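Local coordinates for protein Crov588 (Cafeteriavirus, PDB 6NYR) that is of unknown function but folds into a leucine-rich-repeat protein of FNIP-type repeats whose coils curve round into a nearly circular ring, at residues T73-H87 with P96-Q110. Residues are numbered along the deposited sequence; the frame is centred on the assembly and turned at random.
Sequences TESLTEIYYGIYKNH and PKSLLKLKLGDVFNQ
Lys103 leaves its strand with CG trans to the backbone N (chi1 -179°) and bends only at chi4, which carries NZ to Tyr81 O, 3.0 Å away and above that carbonyl plane. This bond bridges to the neighbouring coil, while Leu104 O, by a hydrogen bond, and Asp106 OD1, by a salt bridge, hold the ammonium from its own coil; Asp106 OD1 also takes the N-H of Glu128. His87, its CG opposite the carbonyl carbon (chi1 -60°), places NE2 to accept the N-H of Gly105 at 3.1 Å, an almost straight bond lying in the imidazole plane. That ring meets the Phe108 ring in an offset edge-to-face pair, His87 giving the edge, the planes at 67°. Strands 78-80 and 101-103 lead into this region side by side and parallel, and Ile79 bonds Lys101 O through its N and Lys103 N through its O. Thr77 O receives both Leu100 N (2.7 Å) and Lys101 N (2.9 Å). On the face that carries Ile79 and Leu102, Ile79 CG2 packs 3.8 Å from Leu102 CD1, their side chains alongside each other, in the core expected of a leucine-rich-repeat solenoid. Strand 56-58 continues the array beside 78-80 and strand 123-125 beside 101-103, while helix 89-93, linking the two coils, packs against His87, Leu104 and Phe108.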
ATOM      1  N   THR A  73     -24.297 -27.201   0.848  1.00 76.16           N
ATOM      2  CA  THR A  73     -24.973 -27.198  -0.441  1.00 78.54           C
ATOM      3  C   THR A  73     -24.175 -28.018  -1.449  1.00 74.48           C
ATOM      4  O   THR A  73     -22.940 -28.018  -1.439  1.00 72.50           O
ATOM      5  CB  THR A  73     -25.142 -25.756  -0.931  1.00 80.27           C
ATOM      6  OG1 THR A  73     -25.911 -25.015   0.027  1.00 79.39           O
ATOM      7  CG2 THR A  73     -25.841 -25.717  -2.277  1.00 82.80           C
ATOM      8  N   GLU A  74     -24.887 -28.728  -2.316  1.00 74.51           N
ATOM      9  CA  GLU A  74     -24.244 -29.501  -3.370  1.00 74.70           C
ATOM     10  C   GLU A  74     -23.893 -28.613  -4.573  1.00 73.33           C
ATOM     11  O   GLU A  74     -23.627 -29.108  -5.674  1.00 74.28           O
ATOM     12  CB  GLU A  74     -25.136 -30.668  -3.800  1.00 77.15           C
ATOM     13  CG  GLU A  74     -24.432 -31.730  -4.646  1.00 79.64           C
ATOM     14  CD  GLU A  74     -23.422 -32.549  -3.848  1.00 78.92           C
ATOM     15  OE1 GLU A  74     -23.826 -33.179  -2.846  1.00 77.57           O
ATOM     16  OE2 GLU A  74     -22.230 -32.569  -4.221  1.00 76.86           O
ATOM     17  N   SER A  75     -23.922 -27.294  -4.355  1.00 72.18           N
ATOM     18  CA  SER A  75     -23.389 -26.323  -5.303  1.00 72.95           C
ATOM     19  C   SER A  75     -22.182 -25.579  -4.754  1.00 71.15           C
ATOM     20  O   SER A  75     -21.582 -24.775  -5.478  1.00 69.42           O
ATOM     21  CB  SER A  75     -24.471 -25.312  -5.700  1.00 74.24           C
ATOM     22  OG  SER A  75     -25.582 -25.951  -6.307  1.00 75.19           O
ATOM     23  N   LEU A  76     -21.807 -25.818  -3.496  1.00 70.42           N
ATOM     24  CA  LEU A  76     -20.547 -25.287  -2.985  1.00 68.49           C
ATOM     25  C   LEU A  76     -19.381 -25.807  -3.818  1.00 66.76           C
ATOM     26  O   LEU A  76     -19.310 -27.001  -4.132  1.00 67.53           O
ATOM     27  CB  LEU A  76     -20.322 -25.672  -1.531  1.00 67.84           C
ATOM     28  CG  LEU A  76     -20.506 -24.626  -0.430  1.00 69.97           C
ATOM     29  CD1 LEU A  76     -19.669 -25.096   0.783  1.00 67.30           C
ATOM     30  CD2 LEU A  76     -20.123 -23.236  -0.833  1.00 71.73           C
ATOM     31  N   THR A  77     -18.463 -24.912  -4.171  1.00 63.59           N
ATOM     32  CA  THR A  77     -17.215 -25.286  -4.817  1.00 64.34           C
ATOM     33  C   THR A  77     -15.982 -24.953  -3.995  1.00 66.39           C
ATOM     34  O   THR A  77     -14.913 -25.510  -4.269  1.00 69.61           O
ATOM     35  CB  THR A  77     -17.084 -24.588  -6.182  1.00 65.39           C
ATOM     36  OG1 THR A  77     -17.152 -23.169  -6.000  1.00 63.91           O
ATOM     37  CG2 THR A  77     -18.189 -25.039  -7.119  1.00 66.74           C
ATOM     38  N   GLU A  78     -16.096 -24.077  -3.000  1.00 62.08           N
ATOM     39  CA  GLU A  78     -14.953 -23.645  -2.213  1.00 58.30           C
ATOM     40  C   GLU A  78     -15.392 -23.415  -0.779  1.00 58.02           C
ATOM     41  O   GLU A  78     -16.470 -22.867  -0.535  1.00 58.23           O
ATOM     42  CB  GLU A  78     -14.351 -22.350  -2.765  1.00 57.95           C
ATOM     43  CG  GLU A  78     -14.178 -22.332  -4.256  1.00 57.69           C
ATOM     44  CD  GLU A  78     -13.401 -21.120  -4.748  1.00 58.12           C
ATOM     45  OE1 GLU A  78     -12.884 -20.364  -3.904  1.00 58.73           O
ATOM     46  OE2 GLU A  78     -13.324 -20.922  -5.983  1.00 59.76           O
ATOM     47  N   ILE A  79     -14.565 -23.849   0.168  1.00 58.57           N
ATOM     48  CA  ILE A  79     -14.763 -23.494   1.567  1.00 58.61           C
ATOM     49  C   ILE A  79     -13.410 -23.512   2.263  1.00 57.57           C
ATOM     50  O   ILE A  79     -12.608 -24.436   2.084  1.00 56.36           O
ATOM     51  CB  ILE A  79     -15.761 -24.433   2.281  1.00 59.23           C
ATOM     52  CG1 ILE A  79     -16.048 -23.879   3.685  1.00 57.06           C
ATOM     53  CG2 ILE A  79     -15.202 -25.842   2.380  1.00 59.60           C
ATOM     54  CD1 ILE A  79     -17.254 -24.474   4.351  1.00 58.22           C
ATOM     55  N   TYR A  80     -13.167 -22.482   3.070  1.00 58.98           N
ATOM     56  CA  TYR A  80     -11.901 -22.293   3.767  1.00 56.94           C
ATOM     57  C   TYR A  80     -12.187 -22.102   5.247  1.00 56.23           C
ATOM     58  O   TYR A  80     -12.894 -21.162   5.627  1.00 56.22           O
ATOM     59  CB  TYR A  80     -11.150 -21.090   3.195  1.00 57.75           C
ATOM     60  CG  TYR A  80     -11.072 -21.101   1.681  1.00 59.71           C
ATOM     61  CD1 TYR A  80      -9.975 -21.646   1.030  1.00 59.97           C
ATOM     62  CD2 TYR A  80     -12.096 -20.574   0.904  1.00 59.98           C
ATOM     63  CE1 TYR A  80      -9.896 -21.663  -0.347  1.00 61.85           C
ATOM     64  CE2 TYR A  80     -12.027 -20.587  -0.479  1.00 60.51           C
ATOM     65  CZ  TYR A  80     -10.924 -21.134  -1.101  1.00 61.46           C
ATOM     66  OH  TYR A  80     -10.846 -21.152  -2.474  1.00 59.89           O
ATOM     67  N   TYR A  81     -11.649 -22.992   6.076  1.00 56.19           N
ATOM     68  CA  TYR A  81     -11.897 -22.964   7.509  1.00 55.88           C
ATOM     69  C   TYR A  81     -10.743 -22.293   8.251  1.00 55.94           C
ATOM     70  O   TYR A  81      -9.643 -22.107   7.719  1.00 53.73           O
ATOM     71  CB  TYR A  81     -12.120 -24.382   8.050  1.00 52.54           C
ATOM     72  CG  TYR A  81     -13.428 -25.021   7.644  1.00 54.16           C
ATOM     73  CD1 TYR A  81     -14.623 -24.628   8.231  1.00 56.61           C
ATOM     74  CD2 TYR A  81     -13.467 -26.028   6.689  1.00 53.74           C
ATOM     75  CE1 TYR A  81     -15.822 -25.213   7.877  1.00 59.73           C
ATOM     76  CE2 TYR A  81     -14.666 -26.619   6.324  1.00 56.59           C
ATOM     77  CZ  TYR A  81     -15.839 -26.208   6.925  1.00 60.71           C
ATOM     78  OH  TYR A  81     -17.037 -26.787   6.572  1.00 62.95           O
ATOM     79  N   GLY A  82     -11.006 -21.959   9.520  1.00 54.72           N
ATOM     80  CA  GLY A  82     -10.132 -21.134  10.309  1.00 55.48           C
ATOM     81  C   GLY A  82      -9.434 -21.881  11.427  1.00 54.51           C
ATOM     82  O   GLY A  82      -9.304 -23.112  11.411  1.00 53.02           O
ATOM     83  N   ILE A  83      -9.014 -21.123  12.442  1.00 57.29           N
ATOM     84  CA  ILE A  83      -8.033 -21.615  13.402  1.00 59.15           C
ATOM     85  C   ILE A  83      -8.634 -22.579  14.413  1.00 57.77           C
ATOM     86  O   ILE A  83      -7.933 -23.470  14.910  1.00 58.32           O
ATOM     87  CB  ILE A  83      -7.375 -20.415  14.107  1.00 60.68           C
ATOM     88  CG1 ILE A  83      -6.172 -20.862  14.941  1.00 65.51           C
ATOM     89  CG2 ILE A  83      -8.385 -19.709  15.017  1.00 60.65           C
ATOM     90  CD1 ILE A  83      -4.959 -21.209  14.110  1.00 69.16           C
ATOM     91  N   TYR A  84      -9.909 -22.428  14.746  1.00 59.79           N
ATOM     92  CA  TYR A  84     -10.519 -23.215  15.808  1.00 62.35           C
ATOM     93  C   TYR A  84     -11.347 -24.387  15.292  1.00 60.16           C
ATOM     94  O   TYR A  84     -11.897 -25.142  16.101  1.00 61.23           O
ATOM     95  CB  TYR A  84     -11.394 -22.304  16.680  1.00 64.55           C
ATOM     96  CG  TYR A  84     -10.640 -21.458  17.687  1.00 67.09           C
ATOM     97  CD1 TYR A  84      -9.711 -22.031  18.554  1.00 68.26           C
ATOM     98  CD2 TYR A  84     -10.862 -20.091  17.779  1.00 67.49           C
ATOM     99  CE1 TYR A  84      -9.026 -21.264  19.482  1.00 69.14           C
ATOM    100  CE2 TYR A  84     -10.175 -19.313  18.707  1.00 69.24           C
ATOM    101  CZ  TYR A  84      -9.263 -19.905  19.551  1.00 69.29           C
ATOM    102  OH  TYR A  84      -8.587 -19.134  20.469  1.00 71.14           O
ATOM    103  N   LYS A  85     -11.432 -24.574  13.977  1.00 58.06           N
ATOM    104  CA  LYS A  85     -12.298 -25.597  13.407  1.00 57.12           C
ATOM    105  C   LYS A  85     -11.607 -26.956  13.383  1.00 55.93           C
ATOM    106  O   LYS A  85     -10.471 -27.080  12.918  1.00 54.24           O
ATOM    107  CB  LYS A  85     -12.715 -25.200  11.991  1.00 57.42           C
ATOM    108  CG  LYS A  85     -13.612 -26.207  11.279  1.00 59.98           C
ATOM    109  CD  LYS A  85     -14.942 -26.389  12.003  1.00 59.95           C
ATOM    110  CE  LYS A  85     -15.906 -27.247  11.185  1.00 61.00           C
ATOM    111  NZ  LYS A  85     -15.975 -28.663  11.649  1.00 60.12           N
ATOM    112  N   ASN A  86     -12.303 -27.969  13.888  1.00 54.66           N
ATOM    113  CA  ASN A  86     -11.885 -29.361  13.816  1.00 54.00           C
ATOM    114  C   ASN A  86     -12.738 -30.097  12.789  1.00 53.79           C
ATOM    115  O   ASN A  86     -13.740 -29.576  12.291  1.00 55.36           O
ATOM    116  CB  ASN A  86     -12.007 -30.028  15.192  1.00 54.37           C
ATOM    117  CG  ASN A  86     -11.110 -31.243  15.337  1.00 54.65           C
ATOM    118  OD1 ASN A  86     -10.622 -31.796  14.353  1.00 53.69           O
ATOM    119  ND2 ASN A  86     -10.890 -31.666  16.577  1.00 54.71           N
ATOM    120  N   HIS A  87     -12.330 -31.324  12.470  1.00 55.38           N
ATOM    121  CA  HIS A  87     -13.127 -32.186  11.613  1.00 58.77           C
ATOM    122  C   HIS A  87     -13.065 -33.620  12.122  1.00 58.27           C
ATOM    123  O   HIS A  87     -12.040 -34.079  12.633  1.00 59.89           O
ATOM    124  CB  HIS A  87     -12.649 -32.178  10.145  1.00 61.79           C
ATOM    125  CG  HIS A  87     -12.693 -30.831   9.496  1.00 65.40           C
ATOM    126  ND1 HIS A  87     -13.871 -30.222   9.118  1.00 67.28           N
ATOM    127  CD2 HIS A  87     -11.700 -29.980   9.147  1.00 65.56           C
ATOM    128  CE1 HIS A  87     -13.602 -29.047   8.576  1.00 66.31           C
ATOM    129  NE2 HIS A  87     -12.292 -28.878   8.580  1.00 65.99           N
ATOM    130  N   PRO A  96     -19.567 -31.994   0.024  1.00 67.03           N
ATOM    131  CA  PRO A  96     -20.259 -32.204  -1.252  1.00 66.57           C
ATOM    132  C   PRO A  96     -19.291 -32.496  -2.389  1.00 65.34           C
ATOM    133  O   PRO A  96     -18.174 -31.971  -2.451  1.00 63.75           O
ATOM    134  CB  PRO A  96     -20.999 -30.878  -1.481  1.00 67.66           C
ATOM    135  CG  PRO A  96     -20.172 -29.862  -0.747  1.00 66.66           C
ATOM    136  CD  PRO A  96     -19.594 -30.582   0.457  1.00 67.07           C
ATOM    137  N   LYS A  97     -19.745 -33.356  -3.306  1.00 66.20           N
ATOM    138  CA  LYS A  97     -18.929 -33.759  -4.445  1.00 65.08           C
ATOM    139  C   LYS A  97     -18.704 -32.625  -5.441  1.00 62.33           C
ATOM    140  O   LYS A  97     -17.949 -32.811  -6.403  1.00 63.85           O
ATOM    141  CB  LYS A  97     -19.565 -34.952  -5.160  1.00 69.36           C
ATOM    142  CG  LYS A  97     -19.589 -36.238  -4.333  1.00 73.04           C
ATOM    143  CD  LYS A  97     -18.205 -36.636  -3.810  1.00 73.97           C
ATOM    144  CE  LYS A  97     -17.910 -36.001  -2.452  1.00 72.44           C
ATOM    145  NZ  LYS A  97     -16.998 -36.845  -1.613  1.00 70.32           N
ATOM    146  N   SER A  98     -19.367 -31.482  -5.264  1.00 61.26           N
ATOM    147  CA  SER A  98     -19.081 -30.321  -6.094  1.00 63.43           C
ATOM    148  C   SER A  98     -17.807 -29.597  -5.676  1.00 64.07           C
ATOM    149  O   SER A  98     -17.314 -28.757  -6.437  1.00 63.05           O
ATOM    150  CB  SER A  98     -20.253 -29.333  -6.049  1.00 62.17           C
ATOM    151  OG  SER A  98     -20.504 -28.893  -4.724  1.00 60.07           O
ATOM    152  N   LEU A  99     -17.259 -29.905  -4.502  1.00 64.20           N
ATOM    153  CA  LEU A  99     -16.188 -29.092  -3.944  1.00 62.20           C
ATOM    154  C   LEU A  99     -14.932 -29.185  -4.798  1.00 61.02           C
ATOM    155  O   LEU A  99     -14.493 -30.279  -5.170  1.00 60.52           O
ATOM    156  CB  LEU A  99     -15.878 -29.516  -2.512  1.00 61.57           C
ATOM    157  CG  LEU A  99     -15.248 -28.404  -1.668  1.00 61.15           C
ATOM    158  CD1 LEU A  99     -16.281 -27.314  -1.373  1.00 60.55           C
ATOM    159  CD2 LEU A  99     -14.656 -28.942  -0.380  1.00 62.31           C
ATOM    160  N   LEU A 100     -14.349 -28.027  -5.096  1.00 61.64           N
ATOM    161  CA  LEU A 100     -13.107 -27.935  -5.847  1.00 61.72           C
ATOM    162  C   LEU A 100     -11.937 -27.419  -5.026  1.00 62.23           C
ATOM    163  O   LEU A 100     -10.796 -27.810  -5.283  1.00 63.97           O
ATOM    164  CB  LEU A 100     -13.295 -27.004  -7.050  1.00 62.18           C
ATOM    165  CG  LEU A 100     -14.330 -27.440  -8.082  1.00 62.89           C
ATOM    166  CD1 LEU A 100     -14.595 -26.323  -9.071  1.00 59.39           C
ATOM    167  CD2 LEU A 100     -13.848 -28.689  -8.800  1.00 64.23           C
ATOM    168  N   LYS A 101     -12.194 -26.561  -4.042  1.00 58.38           N
ATOM    169  CA  LYS A 101     -11.150 -25.890  -3.283  1.00 58.06           C
ATOM    170  C   LYS A 101     -11.483 -25.986  -1.804  1.00 58.47           C
ATOM    171  O   LYS A 101     -12.611 -25.694  -1.395  1.00 60.41           O
ATOM    172  CB  LYS A 101     -11.024 -24.434  -3.725  1.00 58.49           C
ATOM    173  CG  LYS A 101     -10.803 -24.281  -5.219  1.00 61.43           C
ATOM    174  CD  LYS A 101     -10.204 -22.928  -5.550  1.00 62.42           C
ATOM    175  CE  LYS A 101      -9.964 -22.782  -7.042  1.00 65.78           C
ATOM    176  NZ  LYS A 101      -9.324 -21.476  -7.356  1.00 69.18           N
ATOM    177  N   LEU A 102     -10.500 -26.394  -1.010  1.00 54.03           N
ATOM    178  CA  LEU A 102     -10.739 -26.680   0.395  1.00 54.78           C
ATOM    179  C   LEU A 102      -9.511 -26.339   1.215  1.00 50.86           C
ATOM    180  O   LEU A 102      -8.401 -26.765   0.882  1.00 49.23           O
ATOM    181  CB  LEU A 102     -11.093 -28.159   0.588  1.00 57.62           C
ATOM    182  CG  LEU A 102     -11.097 -28.731   2.006  1.00 58.02           C
ATOM    183  CD1 LEU A 102     -12.217 -28.151   2.843  1.00 56.06           C
ATOM    184  CD2 LEU A 102     -11.188 -30.261   1.935  1.00 61.48           C
ATOM    185  N   LYS A 103      -9.718 -25.576   2.282  1.00 49.05           N
ATOM    186  CA  LYS A 103      -8.747 -25.465   3.360  1.00 51.14           C
ATOM    187  C   LYS A 103      -9.362 -26.074   4.616  1.00 51.45           C
ATOM    188  O   LYS A 103     -10.430 -25.638   5.064  1.00 52.29           O
ATOM    189  CB  LYS A 103      -8.325 -24.024   3.639  1.00 51.44           C
ATOM    190  CG  LYS A 103      -7.294 -23.958   4.765  1.00 51.14           C
ATOM    191  CD  LYS A 103      -6.999 -22.539   5.216  1.00 54.87           C
ATOM    192  CE  LYS A 103      -6.138 -22.538   6.479  1.00 56.80           C
ATOM    193  NZ  LYS A 103      -6.814 -23.194   7.640  1.00 56.18           N
ATOM    194  N   LEU A 104      -8.696 -27.081   5.170  1.00 51.85           N
ATOM    195  CA  LEU A 104      -9.155 -27.727   6.388  1.00 52.74           C
ATOM    196  C   LEU A 104      -8.935 -26.822   7.598  1.00 48.66           C
ATOM    197  O   LEU A 104      -8.083 -25.929   7.597  1.00 48.57           O
ATOM    198  CB  LEU A 104      -8.413 -29.044   6.594  1.00 55.05           C
ATOM    199  CG  LEU A 104      -8.615 -30.088   5.498  1.00 58.40           C
ATOM    200  CD1 LEU A 104      -7.626 -31.232   5.644  1.00 58.34           C
ATOM    201  CD2 LEU A 104     -10.048 -30.598   5.526  1.00 59.69           C
ATOM    202  N   GLY A 105      -9.739 -27.053   8.634  1.00 48.84           N
ATOM    203  CA  GLY A 105      -9.520 -26.367   9.893  1.00 51.50           C
ATOM    204  C   GLY A 105      -8.163 -26.700  10.486  1.00 49.45           C
ATOM    205  O   GLY A 105      -7.578 -27.749  10.213  1.00 47.42           O
ATOM    206  N   ASP A 106      -7.658 -25.786  11.312  1.00 49.85           N
ATOM    207  CA  ASP A 106      -6.308 -25.921  11.841  1.00 51.93           C
ATOM    208  C   ASP A 106      -6.206 -26.917  12.987  1.00 49.58           C
ATOM    209  O   ASP A 106      -5.095 -27.357  13.300  1.00 48.68           O
ATOM    210  CB  ASP A 106      -5.795 -24.554  12.299  1.00 52.88           C
ATOM    211  CG  ASP A 106      -5.568 -23.601  11.139  1.00 53.83           C
ATOM    212  OD1 ASP A 106      -5.197 -24.068  10.041  1.00 51.66           O
ATOM    213  OD2 ASP A 106      -5.770 -22.383  11.322  1.00 53.74           O
ATOM    214  N   VAL A 107      -7.320 -27.279  13.621  1.00 52.77           N
ATOM    215  CA  VAL A 107      -7.252 -28.296  14.663  1.00 56.05           C
ATOM    216  C   VAL A 107      -7.114 -29.694  14.062  1.00 54.09           C
ATOM    217  O   VAL A 107      -6.464 -30.563  14.656  1.00 49.45           O
ATOM    218  CB  VAL A 107      -8.485 -28.234  15.577  1.00 55.07           C
ATOM    219  CG1 VAL A 107      -8.444 -29.360  16.610  1.00 53.68           C
ATOM    220  CG2 VAL A 107      -8.586 -26.882  16.265  1.00 52.85           C
ATOM    221  N   PHE A 108      -7.707 -29.930  12.895  1.00 52.31           N
ATOM    222  CA  PHE A 108      -7.769 -31.274  12.345  1.00 51.75           C
ATOM    223  C   PHE A 108      -6.385 -31.903  12.295  1.00 51.37           C
ATOM    224  O   PHE A 108      -5.432 -31.309  11.788  1.00 51.82           O
ATOM    225  CB  PHE A 108      -8.372 -31.246  10.946  1.00 49.27           C
ATOM    226  CG  PHE A 108      -8.502 -32.602  10.326  1.00 50.59           C
ATOM    227  CD1 PHE A 108      -9.451 -33.496  10.793  1.00 50.52           C
ATOM    228  CD2 PHE A 108      -7.681 -32.991   9.285  1.00 51.40           C
ATOM    229  CE1 PHE A 108      -9.587 -34.743  10.229  1.00 50.69           C
ATOM    230  CE2 PHE A 108      -7.809 -34.241   8.716  1.00 50.92           C
ATOM    231  CZ  PHE A 108      -8.762 -35.121   9.190  1.00 49.87           C
ATOM    232  N   ASN A 109      -6.289 -33.126  12.803  1.00 50.40           N
ATOM    233  CA  ASN A 109      -5.014 -33.823  12.863  1.00 50.24           C
ATOM    234  C   ASN A 109      -5.254 -35.320  13.005  1.00 46.61           C
ATOM    235  O   ASN A 109      -4.779 -35.943  13.960  1.00 46.62           O
ATOM    236  CB  ASN A 109      -4.174 -33.291  14.024  1.00 46.66           C
ATOM    237  CG  ASN A 109      -2.768 -33.837  14.010  1.00 44.95           C
ATOM    238  OD1 ASN A 109      -2.287 -34.306  12.980  1.00 44.12           O
ATOM    239  ND2 ASN A 109      -2.105 -33.791  15.153  1.00 43.08           N
ATOM    240  N   GLN A 110      -5.989 -35.895  12.057  1.00 47.39           N
ATOM    241  CA  GLN A 110      -6.249 -37.326  12.015  1.00 49.28           C
ATOM    242  C   GLN A 110      -5.882 -37.851  10.635  1.00 44.35           C
ATOM    243  O   GLN A 110      -5.974 -37.133   9.636  1.00 42.93           O
ATOM    244  CB  GLN A 110      -7.710 -37.659  12.305  1.00 53.52           C
ATOM    245  CG  GLN A 110      -8.188 -37.282  13.684  1.00 56.64           C
ATOM    246  CD  GLN A 110      -9.699 -37.348  13.792  1.00 60.37           C
ATOM    247  OE1 GLN A 110     -10.305 -38.407  13.626  1.00 63.04           O
ATOM    248  NE2 GLN A 110     -10.316 -36.204  14.057  1.00 60.87           N
TER